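Local coordinates for protein tannase (Lactobacillus plantarum, PDB 3WA7) that hydrolyses the galloyl ester bonds of tannins, releasing gallic acid, probably as a serine esterase of the alpha/beta-hydrolase fold, at residues V17-Q22 / I98-K103; R104-V109 / S462-L467; H227-V232 / F243-G248; T306-G311 / F320-N325; T340-V345 / A418-S423. All blocks are in the same frame, centred on the assembly; numbering follows the deposited sequence.

In the fold
Interactions 1 and 2 lie on one side of the molecule, both reaching the central alpha/beta-hydrolase sheet. Helix 95-103 of interaction 1 is followed, after a short turn, by strand 107-111 of interaction 2, and V108 packs on A101 and I98. Interactions 3 and 5 lie across the chain's centre from interaction 2. Their centres are 13 Å apart and they touch: H227 N bonds to the R341 carbonyl O, and the H227 carbonyl O accepts from R420 NH2. Interaction 5 contains D419 of a likely S163-H451-D419 triad, and it holds a glycerol. Interaction 4 is peripheral, its nearest atoms about 10 Å from interaction 5. Interactions 3, 4 and 5 fall within the chain loop closed by interaction 2.

Interaction 1. Residues V17-Q22 / I98-K103; sequences VQVAGQ and IQQALK
V19 lays its two methyl groups against Q99 and Q100 on helix 95-103. CG1 stands anti to the backbone N (chi1 177°) and faces the amide of Q100, whose chain bends at chi2; the modelled 3.0 Å between Q100 NE2 and V19 CG1 is too short for comfortable packing, so the exact amide position is doubtful. V19 CG2 is placed over Q99, 3.9 Å from Q99 OE1, while V17 CG2 touches Q99 CG at 4.2 Å. V19 opens a type I' beta turn to Q22, so the contact sets the tip of the hairpin of strands 13-19 and 22-33, at the edge of the central sheet, against the helix, whose axis is crossed at 85°. At the rim, the extended Q22 meets K103 at about a right angle, Q22 NE2 resting 3.5 Å from K103 CE. One water joins the segments, donating to Q18 O at 2.8 Å and to Q99 OE1 at 2.7 Å; Q99 NE2 in turn bonds to the carbonyl O of P86. With no direct hydrogen bond between them, the two segments meet through aliphatic groups set against glutamine side chains, around a buried V19, and their polar link runs through the bridging water.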
# COMPACT_ATOMS: atom_id res chain seq x y z
N VAL A 17 -4.76 25.62 10.53
CA VAL A 17 -3.82 25.66 9.42
C VAL A 17 -4.51 26.35 8.26
O VAL A 17 -5.70 26.19 8.05
CB VAL A 17 -3.38 24.24 8.97
CG1 VAL A 17 -2.60 23.57 10.08
CG2 VAL A 17 -4.60 23.41 8.60
N GLN A 18 -3.75 27.14 7.51
CA GLN A 18 -4.30 27.86 6.37
C GLN A 18 -4.26 26.98 5.12
O GLN A 18 -3.19 26.58 4.67
CB GLN A 18 -3.51 29.15 6.13
CG GLN A 18 -3.55 30.11 7.31
CD GLN A 18 -4.95 30.61 7.61
OE1 GLN A 18 -5.22 31.13 8.69
NE2 GLN A 18 -5.85 30.47 6.64
N VAL A 19 -5.43 26.68 4.59
CA VAL A 19 -5.55 25.86 3.40
C VAL A 19 -6.18 26.67 2.27
O VAL A 19 -7.40 26.79 2.19
CB VAL A 19 -6.42 24.61 3.66
CG1 VAL A 19 -6.60 23.81 2.38
CG2 VAL A 19 -5.78 23.75 4.74
N ALA A 20 -5.33 27.23 1.42
CA ALA A 20 -5.80 28.04 0.30
C ALA A 20 -6.53 29.28 0.79
O ALA A 20 -7.72 29.47 0.51
CB ALA A 20 -6.71 27.21 -0.60
N GLY A 21 -5.83 30.11 1.55
CA GLY A 21 -6.43 31.33 2.07
C GLY A 21 -7.50 31.10 3.12
O GLY A 21 -7.91 32.04 3.81
N GLN A 22 -7.97 29.86 3.24
CA GLN A 22 -9.01 29.52 4.21
C GLN A 22 -8.43 28.84 5.45
O GLN A 22 -7.62 27.92 5.34
CB GLN A 22 -10.05 28.61 3.56
CG GLN A 22 -11.20 28.23 4.49
CD GLN A 22 -12.25 27.39 3.79
OE1 GLN A 22 -12.85 27.82 2.81
NE2 GLN A 22 -12.48 26.18 4.31
N ILE A 98 -4.00 15.13 5.20
CA ILE A 98 -4.68 15.29 6.48
C ILE A 98 -5.37 16.66 6.52
O ILE A 98 -6.50 16.78 7.00
CB ILE A 98 -3.70 15.17 7.67
CG1 ILE A 98 -3.08 13.76 7.68
CG2 ILE A 98 -4.42 15.44 8.98
CD1 ILE A 98 -2.08 13.53 8.81
N GLN A 99 -4.69 17.68 6.02
CA GLN A 99 -5.26 19.02 5.99
C GLN A 99 -6.59 19.00 5.22
O GLN A 99 -7.61 19.48 5.71
CB GLN A 99 -4.30 19.99 5.32
CG GLN A 99 -3.07 20.32 6.15
CD GLN A 99 -2.09 21.21 5.41
OE1 GLN A 99 -2.44 21.81 4.39
NE2 GLN A 99 -0.86 21.30 5.91
N GLN A 100 -6.56 18.43 4.02
CA GLN A 100 -7.75 18.35 3.19
C GLN A 100 -8.83 17.47 3.80
O GLN A 100 -10.03 17.73 3.64
CB GLN A 100 -7.38 17.82 1.80
CG GLN A 100 -6.51 18.78 0.98
CD GLN A 100 -7.16 20.13 0.78
OE1 GLN A 100 -8.34 20.21 0.43
NE2 GLN A 100 -6.40 21.20 0.98
N ALA A 101 -8.41 16.42 4.50
CA ALA A 101 -9.35 15.51 5.14
C ALA A 101 -10.13 16.22 6.24
O ALA A 101 -11.33 16.04 6.38
CB ALA A 101 -8.60 14.31 5.72
N LEU A 102 -9.43 17.04 7.02
CA LEU A 102 -10.06 17.79 8.11
C LEU A 102 -11.07 18.77 7.52
O LEU A 102 -12.17 18.94 8.04
CB LEU A 102 -9.00 18.53 8.92
CG LEU A 102 -8.11 17.62 9.76
CD1 LEU A 102 -6.94 18.41 10.33
CD2 LEU A 102 -8.94 16.99 10.87
N LYS A 103 -10.68 19.41 6.43
CA LYS A 103 -11.53 20.37 5.74
C LYS A 103 -12.78 19.67 5.21
O LYS A 103 -13.87 20.26 5.15
CB LYS A 103 -10.75 21.00 4.57
CG LYS A 103 -11.51 22.06 3.79
CD LYS A 103 -10.61 22.70 2.74
CE LYS A 103 -11.34 23.78 1.96
NZ LYS A 103 -12.50 23.24 1.20
O HOH W 1 -1.81 24.36 3.74

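Interaction 2. Residues R104-V109 / S462-L467; sequences RGYVVV and SWIDGL
D465 takes R104 on one carboxylate oxygen and Y106 on the other. R104 and D465 form a salt bridge in which the guanidinium approaches side-on and gives both NE and NH2 to D465 OD2, from the same face of the carboxylate plane. The NE bond is 2.8 Å from R104 NE to D465 OD2 and lies on the syn side, with an angle of 149° at the hydrogen; the longer bond, 3.0 Å from R104 NH2 to D465 OD2, is more bent. In both, the acceptor lies close to the guanidinium plane. N60 ND2 is a further donor to OD2. On the other oxygen, the Y106 hydroxyl donates to D465 OD1 from above the carboxylate plane, OH to OD1 being 2.8 Å, and the Y62 hydroxyl bonds to the same atom. Each oxygen thus has partners from more than one residue, and the positive charge of R104 probably favours the ionised carboxylate. In the alpha/beta-hydrolase fold this ties helix 457-468, near the chain's C-terminal end, to the turn between helix 95-103 and strand 107-111, where G105 closes the helix in a Schellman motif. Apolar contacts flank the tyrosine: I464 CG2 lies 3.6 Å from Y106 CZ, R104 CB sits over the centre of one face of the ring, and F461 meets that ring edge-to-face. The G105 carbonyl O is hydrogen-bonded to the hydroxyl of Y53.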
# COMPACT_ATOMS: atom_id res chain seq x y z
N ARG A 104 -12.63 18.39 4.85
CA ARG A 104 -13.72 17.58 4.33
C ARG A 104 -14.63 17.02 5.43
O ARG A 104 -15.66 16.41 5.14
CB ARG A 104 -13.15 16.42 3.51
CG ARG A 104 -14.16 15.70 2.63
CD ARG A 104 -14.43 16.48 1.35
NE ARG A 104 -15.17 15.68 0.38
CZ ARG A 104 -15.10 15.85 -0.93
NH1 ARG A 104 -14.32 16.80 -1.44
NH2 ARG A 104 -15.80 15.07 -1.74
N GLY A 105 -14.24 17.22 6.68
CA GLY A 105 -15.04 16.74 7.80
C GLY A 105 -14.65 15.38 8.36
O GLY A 105 -15.39 14.81 9.16
N TYR A 106 -13.51 14.86 7.94
CA TYR A 106 -13.06 13.56 8.43
C TYR A 106 -12.24 13.69 9.70
O TYR A 106 -11.51 14.67 9.88
CB TYR A 106 -12.17 12.85 7.41
CG TYR A 106 -12.75 12.67 6.03
CD1 TYR A 106 -11.92 12.42 4.94
CD2 TYR A 106 -14.13 12.75 5.80
CE1 TYR A 106 -12.43 12.26 3.66
CE2 TYR A 106 -14.66 12.59 4.52
CZ TYR A 106 -13.80 12.35 3.46
OH TYR A 106 -14.30 12.19 2.18
N VAL A 107 -12.37 12.71 10.59
CA VAL A 107 -11.55 12.68 11.79
C VAL A 107 -10.34 11.91 11.28
O VAL A 107 -10.48 11.01 10.45
CB VAL A 107 -12.24 11.91 12.93
CG1 VAL A 107 -11.21 11.51 14.00
CG2 VAL A 107 -13.32 12.78 13.56
N VAL A 108 -9.15 12.26 11.75
CA VAL A 108 -7.95 11.58 11.30
C VAL A 108 -7.13 11.03 12.45
O VAL A 108 -6.79 11.75 13.39
CB VAL A 108 -7.03 12.51 10.46
CG1 VAL A 108 -5.79 11.74 9.99
CG2 VAL A 108 -7.79 13.06 9.26
N VAL A 109 -6.84 9.73 12.40
CA VAL A 109 -6.01 9.11 13.42
C VAL A 109 -4.80 8.59 12.67
O VAL A 109 -4.90 7.66 11.86
CB VAL A 109 -6.75 7.96 14.14
CG1 VAL A 109 -5.81 7.28 15.14
CG2 VAL A 109 -7.97 8.51 14.87
N SER A 462 -14.42 11.91 -2.82
CA SER A 462 -15.73 11.74 -3.45
C SER A 462 -16.17 10.29 -3.23
O SER A 462 -17.34 10.02 -2.97
CB SER A 462 -15.66 12.05 -4.95
OG SER A 462 -16.90 11.79 -5.57
N TRP A 463 -15.22 9.37 -3.35
CA TRP A 463 -15.49 7.95 -3.15
C TRP A 463 -15.87 7.71 -1.69
O TRP A 463 -16.85 7.02 -1.41
CB TRP A 463 -14.24 7.13 -3.50
CG TRP A 463 -14.34 5.65 -3.20
CD1 TRP A 463 -15.08 4.72 -3.88
CD2 TRP A 463 -13.66 4.94 -2.16
NE1 TRP A 463 -14.90 3.47 -3.33
CE2 TRP A 463 -14.03 3.58 -2.27
CE3 TRP A 463 -12.77 5.32 -1.15
CZ2 TRP A 463 -13.54 2.60 -1.40
CZ3 TRP A 463 -12.28 4.34 -0.28
CH2 TRP A 463 -12.66 2.99 -0.42
N ILE A 464 -15.12 8.30 -0.77
CA ILE A 464 -15.41 8.14 0.65
C ILE A 464 -16.81 8.67 0.98
O ILE A 464 -17.60 7.98 1.63
CB ILE A 464 -14.36 8.85 1.53
CG1 ILE A 464 -13.01 8.13 1.41
CG2 ILE A 464 -14.83 8.89 2.98
CD1 ILE A 464 -11.90 8.74 2.23
N ASP A 465 -17.12 9.88 0.54
CA ASP A 465 -18.43 10.46 0.81
C ASP A 465 -19.55 9.63 0.19
O ASP A 465 -20.64 9.54 0.75
CB ASP A 465 -18.50 11.90 0.29
CG ASP A 465 -17.59 12.85 1.05
OD1 ASP A 465 -17.10 12.46 2.13
OD2 ASP A 465 -17.38 13.98 0.58
N GLY A 466 -19.27 9.03 -0.96
CA GLY A 466 -20.26 8.20 -1.61
C GLY A 466 -20.61 7.00 -0.75
O GLY A 466 -21.77 6.61 -0.64
N LEU A 467 -19.59 6.41 -0.12
CA LEU A 467 -19.78 5.25 0.74
C LEU A 467 -20.48 5.58 2.05
O LEU A 467 -21.32 4.83 2.54
CB LEU A 467 -18.42 4.62 1.09
CG LEU A 467 -17.56 3.96 0.01
CD1 LEU A 467 -16.23 3.56 0.61
CD2 LEU A 467 -18.27 2.74 -0.56

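Interaction 3. Residues H227-V232 / F243-G248; sequences HRYQPV and FEPVSG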
# COMPACT_ATOMS: atom_id res chain seq x y z
N HIS A 227 16.92 0.87 -14.91
CA HIS A 227 17.22 2.24 -14.53
C HIS A 227 16.43 2.65 -13.30
O HIS A 227 15.22 2.46 -13.25
CB HIS A 227 16.85 3.18 -15.69
CG HIS A 227 17.43 2.76 -17.00
ND1 HIS A 227 18.68 3.15 -17.42
CD2 HIS A 227 16.94 1.94 -17.96
CE1 HIS A 227 18.94 2.58 -18.59
NE2 HIS A 227 17.90 1.84 -18.94
N ARG A 228 17.11 3.20 -12.30
CA ARG A 228 16.44 3.65 -11.09
C ARG A 228 17.26 4.72 -10.40
O ARG A 228 18.30 5.13 -10.89
CB ARG A 228 16.22 2.46 -10.13
CG ARG A 228 17.51 1.87 -9.57
CD ARG A 228 17.27 0.48 -8.98
NE ARG A 228 16.35 0.48 -7.85
CZ ARG A 228 15.90 -0.62 -7.25
NH1 ARG A 228 16.30 -1.81 -7.67
NH2 ARG A 228 15.07 -0.53 -6.22
N TYR A 229 16.76 5.19 -9.26
CA TYR A 229 17.47 6.20 -8.48
C TYR A 229 17.67 5.63 -7.09
O TYR A 229 16.71 5.18 -6.45
CB TYR A 229 16.67 7.50 -8.40
CG TYR A 229 16.62 8.28 -9.70
CD1 TYR A 229 15.72 7.94 -10.70
CD2 TYR A 229 17.50 9.34 -9.93
CE1 TYR A 229 15.70 8.63 -11.92
CE2 TYR A 229 17.49 10.03 -11.15
CZ TYR A 229 16.59 9.67 -12.13
OH TYR A 229 16.58 10.34 -13.34
N GLN A 230 18.91 5.62 -6.61
CA GLN A 230 19.19 5.10 -5.29
C GLN A 230 19.50 6.23 -4.32
O GLN A 230 20.27 7.14 -4.64
CB GLN A 230 20.36 4.11 -5.32
CG GLN A 230 21.71 4.75 -5.58
CD GLN A 230 22.86 3.80 -5.29
OE1 GLN A 230 22.97 2.73 -5.90
NE2 GLN A 230 23.72 4.19 -4.36
N PRO A 231 18.90 6.19 -3.13
CA PRO A 231 19.14 7.24 -2.13
C PRO A 231 20.60 7.24 -1.69
O PRO A 231 21.23 6.19 -1.59
CB PRO A 231 18.18 6.86 -1.01
CG PRO A 231 18.12 5.37 -1.10
CD PRO A 231 18.00 5.16 -2.59
N VAL A 232 21.14 8.43 -1.43
CA VAL A 232 22.52 8.56 -0.99
C VAL A 232 22.58 9.52 0.20
O VAL A 232 21.55 10.03 0.65
CB VAL A 232 23.42 9.09 -2.12
CG1 VAL A 232 23.43 8.10 -3.28
CG2 VAL A 232 22.94 10.45 -2.59
N PHE A 243 19.03 11.68 -4.23
CA PHE A 243 19.10 10.50 -5.08
C PHE A 243 20.12 10.65 -6.20
O PHE A 243 20.42 11.75 -6.65
CB PHE A 243 17.73 10.20 -5.70
CG PHE A 243 16.70 9.72 -4.72
CD1 PHE A 243 15.98 10.62 -3.95
CD2 PHE A 243 16.46 8.36 -4.57
CE1 PHE A 243 15.03 10.18 -3.03
CE2 PHE A 243 15.51 7.90 -3.65
CZ PHE A 243 14.79 8.82 -2.88
N GLU A 244 20.64 9.51 -6.63
CA GLU A 244 21.60 9.47 -7.72
C GLU A 244 21.13 8.41 -8.70
O GLU A 244 20.74 7.31 -8.30
CB GLU A 244 22.99 9.12 -7.20
CG GLU A 244 23.74 10.31 -6.61
CD GLU A 244 25.11 9.94 -6.10
OE1 GLU A 244 25.82 9.19 -6.81
OE2 GLU A 244 25.49 10.39 -5.00
N PRO A 245 21.13 8.73 -10.00
CA PRO A 245 20.69 7.77 -11.01
C PRO A 245 21.65 6.60 -11.11
O PRO A 245 22.87 6.77 -11.06
CB PRO A 245 20.66 8.60 -12.28
CG PRO A 245 21.79 9.56 -12.07
CD PRO A 245 21.59 9.98 -10.63
N VAL A 246 21.09 5.40 -11.22
CA VAL A 246 21.90 4.19 -11.34
C VAL A 246 21.26 3.28 -12.38
O VAL A 246 20.04 3.24 -12.52
CB VAL A 246 22.00 3.45 -10.00
CG1 VAL A 246 22.75 4.30 -8.99
CG2 VAL A 246 20.61 3.12 -9.48
N SER A 247 22.09 2.57 -13.13
CA SER A 247 21.58 1.67 -14.15
C SER A 247 22.51 0.48 -14.31
O SER A 247 23.61 0.46 -13.76
CB SER A 247 21.45 2.40 -15.48
OG SER A 247 22.71 2.84 -15.96
N GLY A 248 22.06 -0.51 -15.07
CA GLY A 248 22.87 -1.69 -15.29
C GLY A 248 22.28 -2.58 -16.36
O GLY A 248 21.14 -2.38 -16.79
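R228 and V246 form a hydrogen-bonded pair of an antiparallel beta hairpin, made by strands 225-232 and 241-249. R228 N donates to V246 O at 2.9 Å, almost straight at 171°, and V246 N returns a bond to R228 O. Q230 and E244 form the next such pair, with the Q230 N bond to E244 O at 3.0 Å. Between and beyond these lie the non-hydrogen-bonded pairs H227 with S247, Y229 with P245 and P231 with F243; here CA-H groups of Y229, P245 and F243 point at carbonyl oxygens of the facing strand.

Side chains then fall on two faces. On the one bearing Y229, the ring atom CE2 of Y229 packs on P245 CB at 3.7 Å, and the F243 ring brings CE2 to 3.9 Å from P231 CD, with the Y229 carbonyl O at the ring's edge. On the one bearing V246, the two valine methyls are shared out: CG2 approaches R228 CG tightly, at 3.3 Å, and CG1 meets the Q230 side chain, 3.5 Å from Q230 OE1. Chi1 of 66° in R228 and 70° in Q230 puts each CG between backbone N and carbonyl carbon, beside a V246 methyl. Near the hairpin's closed end, E244 OE2 touches both methyls of V232.

Further out, the R228 side chain lies against M342 and K343 of the neighbouring loop. At the other end of the paired region, H227 ND1 is 3.5 Å from S247 CB, while H227 NE2 is hydrogen-bonded to D225 OD2.

Interaction 4. Residues T306-G311 / F320-N325; sequences TAFDQG and FVVTGN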
# COMPACT_ATOMS: atom_id res chain seq x y z
N THR A 306 -8.32 7.90 -21.15
CA THR A 306 -8.78 8.82 -20.12
C THR A 306 -7.97 10.11 -20.10
O THR A 306 -8.53 11.20 -19.98
CB THR A 306 -8.73 8.15 -18.73
OG1 THR A 306 -9.65 7.06 -18.70
CG2 THR A 306 -9.08 9.15 -17.63
N ALA A 307 -6.65 9.98 -20.22
CA ALA A 307 -5.77 11.14 -20.22
C ALA A 307 -5.96 11.97 -21.49
O ALA A 307 -6.06 13.19 -21.44
CB ALA A 307 -4.32 10.70 -20.10
N PHE A 308 -6.02 11.28 -22.63
CA PHE A 308 -6.20 11.94 -23.91
C PHE A 308 -7.52 12.72 -23.91
O PHE A 308 -7.58 13.86 -24.40
CB PHE A 308 -6.20 10.88 -25.02
CG PHE A 308 -6.21 11.44 -26.42
CD1 PHE A 308 -5.31 12.43 -26.79
CD2 PHE A 308 -7.09 10.95 -27.37
CE1 PHE A 308 -5.29 12.93 -28.10
CE2 PHE A 308 -7.08 11.43 -28.68
CZ PHE A 308 -6.18 12.43 -29.04
N ASP A 309 -8.56 12.12 -23.35
CA ASP A 309 -9.88 12.74 -23.27
C ASP A 309 -9.86 14.01 -22.43
O ASP A 309 -10.74 14.87 -22.58
CB ASP A 309 -10.90 11.78 -22.67
CG ASP A 309 -11.32 10.68 -23.63
OD1 ASP A 309 -11.01 10.77 -24.83
OD2 ASP A 309 -11.98 9.72 -23.16
N GLN A 310 -8.87 14.14 -21.55
CA GLN A 310 -8.76 15.31 -20.69
C GLN A 310 -7.74 16.33 -21.16
O GLN A 310 -7.34 17.21 -20.40
CB GLN A 310 -8.44 14.88 -19.25
CG GLN A 310 -9.54 14.06 -18.57
CD GLN A 310 -10.86 14.82 -18.47
OE1 GLN A 310 -10.91 15.96 -18.01
NE2 GLN A 310 -11.94 14.17 -18.89
N GLY A 311 -7.31 16.21 -22.42
CA GLY A 311 -6.36 17.17 -22.97
C GLY A 311 -4.88 16.85 -22.85
O GLY A 311 -4.04 17.65 -23.25
N PHE A 320 1.25 2.98 -28.62
CA PHE A 320 -0.16 3.21 -28.88
C PHE A 320 -0.56 3.55 -30.31
O PHE A 320 0.23 4.10 -31.08
CB PHE A 320 -0.70 4.31 -27.95
CG PHE A 320 -0.63 3.95 -26.49
CD1 PHE A 320 0.51 4.22 -25.74
CD2 PHE A 320 -1.71 3.32 -25.87
CE1 PHE A 320 0.58 3.88 -24.39
CE2 PHE A 320 -1.65 2.97 -24.52
CZ PHE A 320 -0.50 3.25 -23.78
N VAL A 321 -1.78 3.18 -30.66
CA VAL A 321 -2.33 3.47 -31.98
C VAL A 321 -3.55 4.34 -31.74
O VAL A 321 -4.44 3.99 -30.97
CB VAL A 321 -2.77 2.19 -32.71
CG1 VAL A 321 -3.37 2.56 -34.06
CG2 VAL A 321 -1.59 1.26 -32.89
N VAL A 322 -3.58 5.50 -32.39
CA VAL A 322 -4.69 6.42 -32.24
C VAL A 322 -5.48 6.60 -33.53
O VAL A 322 -4.90 6.83 -34.59
CB VAL A 322 -4.20 7.81 -31.78
CG1 VAL A 322 -5.37 8.79 -31.73
CG2 VAL A 322 -3.54 7.70 -30.41
N THR A 323 -6.80 6.48 -33.42
CA THR A 323 -7.70 6.65 -34.56
C THR A 323 -8.69 7.72 -34.12
O THR A 323 -9.44 7.52 -33.16
CB THR A 323 -8.46 5.35 -34.87
OG1 THR A 323 -7.53 4.26 -34.95
CG2 THR A 323 -9.20 5.47 -36.19
N GLY A 324 -8.70 8.86 -34.81
CA GLY A 324 -9.60 9.93 -34.42
C GLY A 324 -9.23 10.36 -33.01
O GLY A 324 -8.07 10.67 -32.75
N ASN A 325 -10.20 10.37 -32.10
CA ASN A 325 -9.93 10.74 -30.72
C ASN A 325 -9.90 9.49 -29.84
O ASN A 325 -9.99 9.58 -28.62
CB ASN A 325 -11.01 11.69 -30.17
CG ASN A 325 -10.77 13.14 -30.55
OD1 ASN A 325 -9.64 13.63 -30.47
ND2 ASN A 325 -11.83 13.84 -30.93
O HOH W 2 -10.05 11.82 -26.94
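The carbonyl O of N325 meets the ring edge of F308, accepts a hydrogen bond from Q305 NE2 and takes another from a water 2.8 Å from N325 O. That water also donates to D309 OD1, which has Q305 NE2 as a second partner. The contact lies on the surface, between the C-terminal end of helix 291-309 and the turn of the small beta hairpin formed by strands 320-323 and 326-330. The helix closes in a Schellman motif with G311, at positive phi, as its C-prime residue, and G311 N bonds to F308 O. F308 sits in the last turn with CG anti to the backbone N (chi1 -173°), the ring carried toward the hairpin. Its edge brings CD2 and CE2 up to the carbonyl, each 3.4 Å from N325 O, an approach that sets the slightly positive ring hydrogens against a partly negative oxygen. The G324 carbonyl O also lies near the ring plane, at a longer distance. Ring and N325 side chain cross at about a right angle, the ring and amide planes being 57° apart. I314, in the intervening loop, touches both F308 and V322. V322 CG1 meets the ring at long range, 4.4 Å from F308 CE2, and N325 OD1 is 3.8 Å from the same CE2.

Interaction 5. Residues T340-V345 / A418-S423; sequences TRMKAV and ADRDTS. With GOL (glycerol), chain E.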
# COMPACT_ATOMS: atom_id res chain seq x y z
N THR A 340 10.56 1.57 -19.49
CA THR A 340 11.80 1.05 -18.91
C THR A 340 11.65 0.21 -17.64
O THR A 340 10.73 0.40 -16.84
CB THR A 340 12.86 2.16 -18.60
OG1 THR A 340 12.50 2.88 -17.42
CG2 THR A 340 12.98 3.13 -19.78
N ARG A 341 12.57 -0.74 -17.50
CA ARG A 341 12.62 -1.62 -16.35
C ARG A 341 13.33 -0.87 -15.23
O ARG A 341 14.32 -0.18 -15.48
CB ARG A 341 13.41 -2.89 -16.70
CG ARG A 341 13.83 -3.73 -15.51
CD ARG A 341 14.94 -4.71 -15.89
NE ARG A 341 14.44 -5.90 -16.57
CZ ARG A 341 13.95 -6.98 -15.95
NH1 ARG A 341 13.89 -7.01 -14.62
NH2 ARG A 341 13.53 -8.02 -16.65
N MSE A 342 12.83 -1.00 -14.01
CA MSE A 342 13.43 -0.32 -12.87
C MSE A 342 14.35 -1.23 -12.07
O MSE A 342 15.51 -0.89 -11.82
CB MSE A 342 12.33 0.21 -11.95
CG MSE A 342 12.85 0.95 -10.73
SE MSE A 342 11.44 1.28 -9.46
CE MSE A 342 12.51 1.43 -7.87
N LYS A 343 13.82 -2.38 -11.67
CA LYS A 343 14.57 -3.33 -10.85
C LYS A 343 15.21 -4.49 -11.61
O LYS A 343 14.75 -4.88 -12.69
CB LYS A 343 13.64 -3.89 -9.77
CG LYS A 343 13.05 -2.81 -8.87
CD LYS A 343 12.02 -3.38 -7.91
CE LYS A 343 11.50 -2.30 -6.96
NZ LYS A 343 10.51 -2.85 -6.00
N ALA A 344 16.28 -5.03 -11.04
CA ALA A 344 17.00 -6.15 -11.63
C ALA A 344 16.29 -7.46 -11.31
O ALA A 344 15.11 -7.46 -10.96
CB ALA A 344 18.44 -6.18 -11.10
N VAL A 345 17.01 -8.58 -11.42
CA VAL A 345 16.42 -9.89 -11.18
C VAL A 345 17.15 -10.72 -10.11
O VAL A 345 18.36 -10.91 -10.19
CB VAL A 345 16.41 -10.72 -12.49
CG1 VAL A 345 15.65 -12.02 -12.29
CG2 VAL A 345 15.79 -9.90 -13.61
N ALA A 418 2.85 4.73 -14.90
CA ALA A 418 4.29 4.91 -15.08
C ALA A 418 5.06 4.39 -13.86
O ALA A 418 6.26 4.64 -13.72
CB ALA A 418 4.61 6.38 -15.31
N ASP A 419 4.36 3.66 -13.00
CA ASP A 419 4.95 3.09 -11.79
C ASP A 419 5.52 1.70 -12.11
O ASP A 419 4.76 0.77 -12.39
CB ASP A 419 3.87 2.98 -10.71
CG ASP A 419 4.40 2.48 -9.38
OD1 ASP A 419 5.38 1.71 -9.38
OD2 ASP A 419 3.82 2.85 -8.33
N ARG A 420 6.84 1.57 -12.05
CA ARG A 420 7.51 0.31 -12.34
C ARG A 420 8.09 -0.38 -11.10
O ARG A 420 8.94 -1.27 -11.22
CB ARG A 420 8.65 0.54 -13.34
CG ARG A 420 8.24 1.36 -14.55
CD ARG A 420 8.95 2.69 -14.56
NE ARG A 420 10.37 2.54 -14.85
CZ ARG A 420 11.36 2.89 -14.03
NH1 ARG A 420 11.09 3.42 -12.84
NH2 ARG A 420 12.62 2.72 -14.42
N ASP A 421 7.64 0.02 -9.91
CA ASP A 421 8.15 -0.59 -8.69
C ASP A 421 7.70 -2.03 -8.53
O ASP A 421 8.31 -2.82 -7.82
CB ASP A 421 7.76 0.25 -7.47
CG ASP A 421 8.61 1.49 -7.33
OD1 ASP A 421 8.56 2.36 -8.23
OD2 ASP A 421 9.35 1.59 -6.33
N THR A 422 6.60 -2.37 -9.21
CA THR A 422 6.10 -3.73 -9.21
C THR A 422 5.26 -3.85 -10.49
O THR A 422 4.81 -2.84 -11.02
CB THR A 422 5.24 -4.05 -7.96
OG1 THR A 422 5.04 -5.47 -7.86
CG2 THR A 422 3.88 -3.36 -8.03
N SER A 423 5.08 -5.06 -10.98
CA SER A 423 4.31 -5.26 -12.21
C SER A 423 2.86 -4.80 -12.07
O SER A 423 2.27 -4.88 -10.99
CB SER A 423 4.32 -6.74 -12.61
OG SER A 423 3.41 -6.97 -13.68
C1 GOL E . 9.15 -0.30 -3.57
O1 GOL E . 9.98 -0.40 -4.73
C2 GOL E . 9.53 -1.40 -2.57
O2 GOL E . 9.57 -2.65 -3.25
C3 GOL E . 8.48 -1.47 -1.46
O3 GOL E . 9.08 -2.03 -0.29
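M342 and R420 mark the closest approach of two loop backbones, M342 CA lying 6.0 Å from R420 CA; neither segment is regular. T340 leaves helix 332-339 with positive phi, and in the other segment D419 OD1 accepts from D421 N in an Asx turn. R420, bent at chi2 (113°) and chi3, grips T340 side-on: NE donates to T340 O at 2.9 Å, from above the carbonyl plane, and NH2 to T340 OG1 at 3.0 Å, while a weak NE bond also reaches OG1. NH2 is also bonded to the H227 carbonyl O. One face of this guanidinium is packed by M342, here selenomethionine from labelling, whose CB is 3.5 Å from R420 CZ. Its selenium, at the end of an extended chain, lies 3.3 Å from D421 OD1. K343 is extended too and gives NZ to D421 O at 2.9 Å, in the carbonyl plane and on a lone pair. NZ also bonds to glycerol O1 and O2, and O1 donates to D421 OD2 at 2.6 Å; E357 bonds the same glycerol. D419 OD2 accepts from H451 ND1, consistent with the acid member of a serine-hydrolase triad. The glycerol is probably from the crystallisation liquor. K343 NZ and D421 OD2 offer its hydroxyl O1 a donor and an acceptor, a pairing that may mark a pocket near the probable triad.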